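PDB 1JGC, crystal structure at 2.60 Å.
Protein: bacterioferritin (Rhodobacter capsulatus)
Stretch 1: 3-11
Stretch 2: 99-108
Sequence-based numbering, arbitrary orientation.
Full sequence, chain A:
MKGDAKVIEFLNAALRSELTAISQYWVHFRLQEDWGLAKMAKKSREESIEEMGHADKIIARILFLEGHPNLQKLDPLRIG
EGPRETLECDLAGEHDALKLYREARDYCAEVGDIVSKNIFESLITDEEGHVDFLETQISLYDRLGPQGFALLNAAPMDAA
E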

# COMPACT_ATOMS: atom_id res chain seq x y z
N GLY A 3 -2.62 58.20 5.04
CA GLY A 3 -3.34 58.26 3.79
C GLY A 3 -4.12 59.54 3.56
O GLY A 3 -4.27 60.37 4.45
N ASP A 4 -4.61 59.70 2.34
CA ASP A 4 -5.39 60.86 1.97
C ASP A 4 -6.73 60.80 2.71
O ASP A 4 -7.48 59.84 2.55
N ALA A 5 -7.02 61.82 3.50
CA ALA A 5 -8.26 61.86 4.26
C ALA A 5 -9.50 61.47 3.46
O ALA A 5 -10.35 60.72 3.96
N LYS A 6 -9.63 61.95 2.23
CA LYS A 6 -10.83 61.60 1.47
C LYS A 6 -10.85 60.16 0.96
O LYS A 6 -11.91 59.61 0.71
N VAL A 7 -9.68 59.55 0.79
CA VAL A 7 -9.64 58.17 0.33
C VAL A 7 -10.20 57.34 1.49
O VAL A 7 -10.96 56.40 1.29
N ILE A 8 -9.82 57.71 2.70
CA ILE A 8 -10.27 57.01 3.88
C ILE A 8 -11.78 57.14 4.02
O ILE A 8 -12.46 56.22 4.45
N GLU A 9 -12.31 58.30 3.64
CA GLU A 9 -13.75 58.52 3.72
C GLU A 9 -14.44 57.56 2.75
O GLU A 9 -15.43 56.91 3.10
N PHE A 10 -13.91 57.48 1.53
CA PHE A 10 -14.46 56.60 0.52
C PHE A 10 -14.41 55.15 0.98
O PHE A 10 -15.38 54.41 0.83
N LEU A 11 -13.27 54.74 1.55
CA LEU A 11 -13.11 53.37 2.03
C LEU A 11 -14.15 53.05 3.12
O LEU A 11 -14.75 51.97 3.11
N LYS A 99 -21.98 52.27 -8.20
CA LYS A 99 -21.99 53.72 -8.35
C LYS A 99 -20.95 54.30 -7.42
O LYS A 99 -20.08 55.07 -7.83
N LEU A 100 -21.02 53.90 -6.15
CA LEU A 100 -20.08 54.38 -5.15
C LEU A 100 -18.64 54.01 -5.44
O LEU A 100 -17.74 54.83 -5.25
N TYR A 101 -18.41 52.78 -5.89
CA TYR A 101 -17.05 52.32 -6.17
C TYR A 101 -16.41 53.02 -7.36
O TYR A 101 -15.21 53.30 -7.33
N ARG A 102 -17.19 53.30 -8.40
CA ARG A 102 -16.65 53.98 -9.57
C ARG A 102 -16.21 55.40 -9.22
O ARG A 102 -15.23 55.94 -9.76
N GLU A 103 -16.94 55.99 -8.27
CA GLU A 103 -16.69 57.33 -7.79
C GLU A 103 -15.40 57.33 -6.96
O GLU A 103 -14.47 58.11 -7.22
N ALA A 104 -15.35 56.45 -5.97
CA ALA A 104 -14.17 56.34 -5.11
C ALA A 104 -12.96 56.03 -5.98
O ALA A 104 -11.90 56.63 -5.82
N ARG A 105 -13.13 55.10 -6.90
CA ARG A 105 -12.06 54.69 -7.78
C ARG A 105 -11.48 55.89 -8.55
O ARG A 105 -10.26 56.07 -8.60
N ASP A 106 -12.34 56.72 -9.15
CA ASP A 106 -11.84 57.89 -9.86
C ASP A 106 -11.04 58.79 -8.92
O ASP A 106 -9.96 59.27 -9.29
N TYR A 107 -11.55 59.02 -7.72
CA TYR A 107 -10.84 59.88 -6.78
C TYR A 107 -9.47 59.33 -6.39
O TYR A 107 -8.52 60.09 -6.28
N CYS A 108 -9.37 58.01 -6.19
CA CYS A 108 -8.09 57.42 -5.83
C CYS A 108 -7.09 57.66 -6.95
O CYS A 108 -5.93 57.96 -6.69

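One carboxylate oxygen serves both a helix end and a neighbouring helix in this contact. Asp 4, at the N-cap position with chi1 t, accepts weak capping bonds through OD2 from Lys 6 N (3.0 Å) and Val 7 N (3.3 Å), and the same OD2 accepts a hydrogen bond from Tyr 107 OH at 2.8 Å. A cap can thus tie the start of one helix to a partner running nearly antiparallel, here at 163° with the axes 9.9 Å apart at closest approach.

The CA-to-CB bond of Tyr 107, whose chi1 is also t, points toward the first stretch, and its ring meets Asp 4, Lys 6, Val 7 and Phe 10. Lys 6, extended with all four chi angles t, lays its CD over one ring face, 4.0 Å from the centroid of Tyr 107; its NZ, 5.2 Å from that centroid, can add at most a weak attraction. Val 7 (t) meets the ring edge, CG2 to Tyr 107 CE2 at 3.8 Å, and sets CG1 4.0 Å from Cys 108 SG.

One turn on, Phe 10 is the knob, its chi1 of -91° lying between wells, in a hole formed by Leu 100, Glu 103, Ala 104 and Tyr 107. The backbones come close here, Phe 10 CA to Ala 104 CA being 5.6 Å, and Ala 104 CA lies over one face of the phenyl ring, 3.6 Å from the Phe 10 centroid, while Leu 100 CD1 and Glu 103 OE2 border the ring edge.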

# COMPACT_ATOMS: atom_id res chain seq x y z
CB ASP A 4 -5.65 60.86 0.47
CG ASP A 4 -6.42 62.08 0.02
OD1 ASP A 4 -5.75 63.10 -0.28
OD2 ASP A 4 -7.67 62.02 -0.02
CB ALA A 5 -8.47 63.25 4.88
CB LYS A 6 -11.05 62.57 0.31
CG LYS A 6 -12.48 62.50 -0.19
CD LYS A 6 -12.81 63.56 -1.23
CE LYS A 6 -14.29 63.43 -1.64
NZ LYS A 6 -14.72 64.39 -2.73
CB VAL A 7 -8.20 57.72 0.01
CG1 VAL A 7 -8.15 56.21 -0.17
CG2 VAL A 7 -7.72 58.41 -1.27
CB ILE A 8 -9.54 57.56 5.13
CG1 ILE A 8 -8.05 57.23 5.01
CG2 ILE A 8 -10.16 57.00 6.40
CD1 ILE A 8 -7.21 57.65 6.19
CB GLU A 9 -14.08 59.96 3.33
CG GLU A 9 -14.55 60.83 4.47
CD GLU A 9 -14.60 62.30 4.08
OE1 GLU A 9 -15.30 62.66 3.09
OE2 GLU A 9 -13.93 63.10 4.77
CB PHE A 10 -13.71 56.77 -0.80
CG PHE A 10 -14.32 57.81 -1.71
CD1 PHE A 10 -15.64 57.68 -2.15
CD2 PHE A 10 -13.57 58.89 -2.16
CE1 PHE A 10 -16.20 58.62 -3.03
CE2 PHE A 10 -14.11 59.83 -3.04
CZ PHE A 10 -15.43 59.69 -3.47
CB LEU A 11 -11.69 53.17 2.58
CG LEU A 11 -10.60 53.11 1.50
CD1 LEU A 11 -9.21 53.18 2.14
CD2 LEU A 11 -10.77 51.83 0.68
CB LYS A 99 -23.39 54.24 -7.99
CG LYS A 99 -23.57 55.73 -8.17
CD LYS A 99 -25.02 56.13 -7.86
CE LYS A 99 -25.25 57.64 -8.06
NZ LYS A 99 -24.48 58.50 -7.10
CB LEU A 100 -20.47 53.84 -3.77
CG LEU A 100 -19.44 54.04 -2.66
CD1 LEU A 100 -19.18 55.52 -2.46
CD2 LEU A 100 -19.93 53.41 -1.37
CB TYR A 101 -17.01 50.81 -6.41
CG TYR A 101 -17.48 49.96 -5.25
CD1 TYR A 101 -17.44 50.43 -3.94
CD2 TYR A 101 -17.95 48.66 -5.47
CE1 TYR A 101 -17.86 49.62 -2.87
CE2 TYR A 101 -18.36 47.85 -4.41
CZ TYR A 101 -18.31 48.33 -3.13
OH TYR A 101 -18.70 47.52 -2.10
CB ARG A 102 -17.70 54.00 -10.67
CG ARG A 102 -18.00 52.62 -11.20
CD ARG A 102 -19.05 52.60 -12.28
NE ARG A 102 -19.09 51.29 -12.91
CZ ARG A 102 -20.21 50.62 -13.16
NH1 ARG A 102 -21.39 51.14 -12.84
NH2 ARG A 102 -20.17 49.41 -13.72
CB GLU A 103 -17.87 57.75 -6.94
CG GLU A 103 -18.11 59.22 -6.81
CD GLU A 103 -19.35 59.50 -5.96
OE1 GLU A 103 -20.44 58.95 -6.28
OE2 GLU A 103 -19.21 60.27 -4.97
CB ALA A 104 -14.37 55.23 -4.08
CB ARG A 105 -12.59 53.59 -8.71
CG ARG A 105 -11.60 53.05 -9.68
CD ARG A 105 -11.67 53.83 -10.96
NE ARG A 105 -10.48 53.62 -11.76
CZ ARG A 105 -9.97 54.55 -12.55
NH1 ARG A 105 -10.55 55.74 -12.64
NH2 ARG A 105 -8.87 54.28 -13.24
CB ASP A 106 -12.99 58.71 -10.47
CG ASP A 106 -13.56 58.09 -11.72
OD1 ASP A 106 -12.81 57.39 -12.45
OD2 ASP A 106 -14.75 58.30 -12.00
CB TYR A 107 -11.66 60.12 -5.51
CG TYR A 107 -10.95 61.08 -4.57
CD1 TYR A 107 -10.89 62.45 -4.85
CD2 TYR A 107 -10.26 60.60 -3.45
CE1 TYR A 107 -10.15 63.30 -4.03
CE2 TYR A 107 -9.52 61.45 -2.63
CZ TYR A 107 -9.47 62.79 -2.93
OH TYR A 107 -8.68 63.62 -2.14
CB CYS A 108 -8.25 55.92 -5.58
SG CYS A 108 -9.07 55.53 -4.01